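Long-range contact in 2-dehydropantoate 2-reductase, putative (PDB 2EW2), which probably catalyses the NADPH-dependent reduction of 2-dehydropantoate (ketopantoate) to (R)-pantoate, a step in pantothenate biosynthesis: residues G112-E118 against R287-K291. Sequence-based numbering, arbitrary orientation.
Sequences GHEDVLE and RKGQK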
ATOM      1  N   GLY B 112      19.555  -7.749  -5.385  1.00 23.47           N
ATOM      2  CA  GLY B 112      20.115  -6.416  -5.652  1.00 23.25           C
ATOM      3  C   GLY B 112      21.443  -6.020  -5.013  1.00 22.42           C
ATOM      4  O   GLY B 112      21.825  -4.864  -5.064  1.00 21.61           O
ATOM      5  N   HIS B 113      22.147  -6.977  -4.421  1.00 22.23           N
ATOM      6  CA  HIS B 113      23.405  -6.683  -3.723  1.00 22.66           C
ATOM      7  C   HIS B 113      24.513  -6.213  -4.639  1.00 22.79           C
ATOM      8  O   HIS B 113      25.409  -5.475  -4.204  1.00 22.41           O
ATOM      9  CB  HIS B 113      23.855  -7.888  -2.899  1.00 22.35           C
ATOM     10  CG  HIS B 113      22.784  -8.410  -2.001  1.00 22.13           C
ATOM     11  ND1 HIS B 113      22.170  -7.625  -1.053  1.00 21.10           N
ATOM     12  CD2 HIS B 113      22.213  -9.635  -1.908  1.00 21.68           C
ATOM     13  CE1 HIS B 113      21.270  -8.345  -0.409  1.00 23.19           C
ATOM     14  NE2 HIS B 113      21.277  -9.569  -0.909  1.00 22.28           N
ATOM     15  N   GLU B 114      24.437  -6.611  -5.909  1.00 23.51           N
ATOM     16  CA  GLU B 114      25.346  -6.100  -6.941  1.00 24.42           C
ATOM     17  C   GLU B 114      25.375  -4.567  -6.998  1.00 24.60           C
ATOM     18  O   GLU B 114      26.387  -3.981  -7.370  1.00 24.36           O
ATOM     19  CB  GLU B 114      25.003  -6.686  -8.332  1.00 25.35           C
ATOM     20  CG  GLU B 114      23.579  -6.386  -8.860  1.00 27.25           C
ATOM     21  CD  GLU B 114      22.494  -7.322  -8.311  1.00 31.49           C
ATOM     22  OE1 GLU B 114      22.803  -8.205  -7.474  1.00 33.85           O
ATOM     23  OE2 GLU B 114      21.310  -7.175  -8.710  1.00 32.97           O
ATOM     24  N   ASP B 115      24.277  -3.917  -6.613  1.00 24.51           N
ATOM     25  CA  ASP B 115      24.211  -2.461  -6.678  1.00 24.48           C
ATOM     26  C   ASP B 115      25.072  -1.819  -5.595  1.00 23.83           C
ATOM     27  O   ASP B 115      25.606  -0.747  -5.789  1.00 24.23           O
ATOM     28  CB  ASP B 115      22.765  -1.973  -6.591  1.00 25.11           C
ATOM     29  CG  ASP B 115      21.895  -2.509  -7.737  1.00 27.18           C
ATOM     30  OD1 ASP B 115      22.448  -2.814  -8.825  1.00 31.40           O
ATOM     31  OD2 ASP B 115      20.663  -2.633  -7.557  1.00 28.34           O
ATOM     32  N   VAL B 116      25.216  -2.484  -4.457  1.00 23.30           N
ATOM     33  CA  VAL B 116      26.153  -2.018  -3.435  1.00 22.97           C
ATOM     34  C   VAL B 116      27.582  -2.369  -3.864  1.00 22.71           C
ATOM     35  O   VAL B 116      28.485  -1.525  -3.814  1.00 22.05           O
ATOM     36  CB  VAL B 116      25.842  -2.644  -2.041  1.00 23.20           C
ATOM     37  CG1 VAL B 116      27.050  -2.559  -1.122  1.00 23.72           C
ATOM     38  CG2 VAL B 116      24.643  -1.960  -1.387  1.00 23.02           C
ATOM     39  N   LEU B 117      27.774  -3.621  -4.286  1.00 22.90           N
ATOM     40  CA  LEU B 117      29.100  -4.153  -4.606  1.00 23.60           C
ATOM     41  C   LEU B 117      29.767  -3.355  -5.719  1.00 24.51           C
ATOM     42  O   LEU B 117      30.970  -3.089  -5.647  1.00 24.31           O
ATOM     43  CB  LEU B 117      29.039  -5.665  -4.942  1.00 22.73           C
ATOM     44  CG  LEU B 117      28.609  -6.600  -3.798  1.00 22.27           C
ATOM     45  CD1 LEU B 117      28.396  -8.046  -4.257  1.00 20.04           C
ATOM     46  CD2 LEU B 117      29.615  -6.542  -2.643  1.00 21.78           C
ATOM     47  N   GLU B 118      28.989  -2.942  -6.718  1.00 25.82           N
ATOM     48  CA  GLU B 118      29.549  -2.240  -7.880  1.00 28.46           C
ATOM     49  C   GLU B 118      30.146  -0.859  -7.549  1.00 28.03           C
ATOM     50  O   GLU B 118      30.879  -0.289  -8.351  1.00 27.77           O
ATOM     51  CB  GLU B 118      28.557  -2.181  -9.056  1.00 28.55           C
ATOM     52  CG  GLU B 118      27.514  -1.077  -8.967  1.00 31.13           C
ATOM     53  CD  GLU B 118      26.484  -1.133 -10.102  1.00 33.17           C
ATOM     54  OE1 GLU B 118      26.824  -1.660 -11.200  1.00 36.41           O
ATOM     55  OE2 GLU B 118      25.330  -0.648  -9.894  1.00 37.41           O
ATOM     56  N   ARG B 287      14.224   0.556  -5.629  1.00 19.84           N
ATOM     57  CA  ARG B 287      15.510   1.235  -5.934  1.00 21.70           C
ATOM     58  C   ARG B 287      15.912   1.058  -7.411  1.00 20.61           C
ATOM     59  O   ARG B 287      16.218   2.032  -8.107  1.00 20.64           O
ATOM     60  CB  ARG B 287      16.623   0.750  -4.994  1.00 21.46           C
ATOM     61  CG  ARG B 287      17.940   1.517  -5.125  1.00 24.82           C
ATOM     62  CD  ARG B 287      19.086   0.855  -4.347  1.00 25.35           C
ATOM     63  NE  ARG B 287      19.391  -0.488  -4.857  1.00 31.36           N
ATOM     64  CZ  ARG B 287      19.158  -1.618  -4.192  1.00 32.58           C
ATOM     65  NH1 ARG B 287      19.465  -2.789  -4.747  1.00 33.19           N
ATOM     66  NH2 ARG B 287      18.625  -1.581  -2.972  1.00 32.91           N
ATOM     67  N   LYS B 288      15.875  -0.174  -7.902  1.00 20.52           N
ATOM     68  CA  LYS B 288      16.226  -0.437  -9.310  1.00 20.27           C
ATOM     69  C   LYS B 288      15.278   0.249 -10.280  1.00 20.69           C
ATOM     70  O   LYS B 288      15.723   0.846 -11.256  1.00 19.75           O
ATOM     71  CB  LYS B 288      16.239  -1.935  -9.601  1.00 19.98           C
ATOM     72  CG  LYS B 288      17.392  -2.697  -8.946  1.00 19.60           C
ATOM     73  CD  LYS B 288      17.229  -4.214  -9.190  1.00 20.08           C
ATOM     74  CE  LYS B 288      18.447  -4.991  -8.637  1.00 20.97           C
ATOM     75  NZ  LYS B 288      19.721  -4.757  -9.429  1.00 19.31           N
ATOM     76  N   GLY B 289      13.967   0.148 -10.023  1.00 20.76           N
ATOM     77  CA  GLY B 289      12.973   0.825 -10.844  1.00 21.05           C
ATOM     78  C   GLY B 289      13.219   2.324 -10.991  1.00 21.99           C
ATOM     79  O   GLY B 289      13.035   2.885 -12.061  1.00 22.38           O
ATOM     80  N   GLN B 290      13.625   2.975  -9.912  1.00 22.63           N
ATOM     81  CA  GLN B 290      13.905   4.399  -9.945  1.00 24.15           C
ATOM     82  C   GLN B 290      15.064   4.680 -10.893  1.00 24.49           C
ATOM     83  O   GLN B 290      15.042   5.652 -11.633  1.00 24.58           O
ATOM     84  CB  GLN B 290      14.242   4.914  -8.540  1.00 24.23           C
ATOM     85  CG  GLN B 290      13.025   4.982  -7.598  1.00 28.20           C
ATOM     86  CD  GLN B 290      11.915   5.851  -8.174  1.00 32.32           C
ATOM     87  OE1 GLN B 290      12.078   7.062  -8.305  1.00 36.57           O
ATOM     88  NE2 GLN B 290      10.792   5.237  -8.527  1.00 33.34           N
ATOM     89  N   LYS B 291      16.078   3.828 -10.878  1.00 24.99           N
ATOM     90  CA  LYS B 291      17.228   4.098 -11.730  1.00 25.69           C
ATOM     91  C   LYS B 291      16.991   3.687 -13.179  1.00 24.73           C
ATOM     92  O   LYS B 291      17.610   4.237 -14.088  1.00 25.30           O
ATOM     93  CB  LYS B 291      18.523   3.556 -11.123  1.00 26.83           C
ATOM     94  CG  LYS B 291      18.699   2.088 -11.117  1.00 30.80           C
ATOM     95  CD  LYS B 291      20.209   1.750 -11.017  1.00 35.29           C
ATOM     96  CE  LYS B 291      20.415   0.238 -10.838  1.00 38.67           C
ATOM     97  NZ  LYS B 291      21.842  -0.171 -10.700  1.00 41.11           N
TER
HETATM   98  O   HOH W   1      19.630  -0.298  -7.542  1.00 53.85           O
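Asp115 takes salt bridges from three basic side chains, Arg287, Lys288 and Lys291, that reach it from one helix. Its OD2 accepts from two of them. Lys288 NZ donates to Asp115 OD2 on the syn side at 3.0 Å. Arg287 NH1 donates to the same Asp115 OD2 on the anti side at 3.1 Å, nearly straight at 173°. That oxygen lies in the guanidinium plane, yet carboxylate and guanidinium planes stand 78° apart, and the direct bond runs through NH1 alone, not as a two-pronged, coplanar pair. A water joins Arg287 NE to the same oxygen: it accepts from NE and donates to Asp115 OD2. The nearby positive charges would be expected to favour the ionised form of Asp115. Asp115 OD1 takes weaker bonds, from Lys291 NZ at 3.3 Å and from Lys288 NZ.

Lys288 also bridges Glu114, with NZ 3.0 Å from Glu114 OE2. Its chain runs extended and then bends at the end (chi4 -70°), which brings NZ within bonding distance of both Glu114 and Asp115. Glu236 OE2 is the third carboxylate partner of this amine. Lys288 CE packs on Gly112 CA at 3.7 Å. Lys291, extended beyond CG, makes a long ion pair with Glu118 OE2.

The network joins the N-terminal Rossmann-type domain, which probably binds NADP, to the helical C-terminal domain. Leu117 packs on strands 103-106 and 126-131, Val116 touches helix 84-94, and the basic residues belong to helix 282-292.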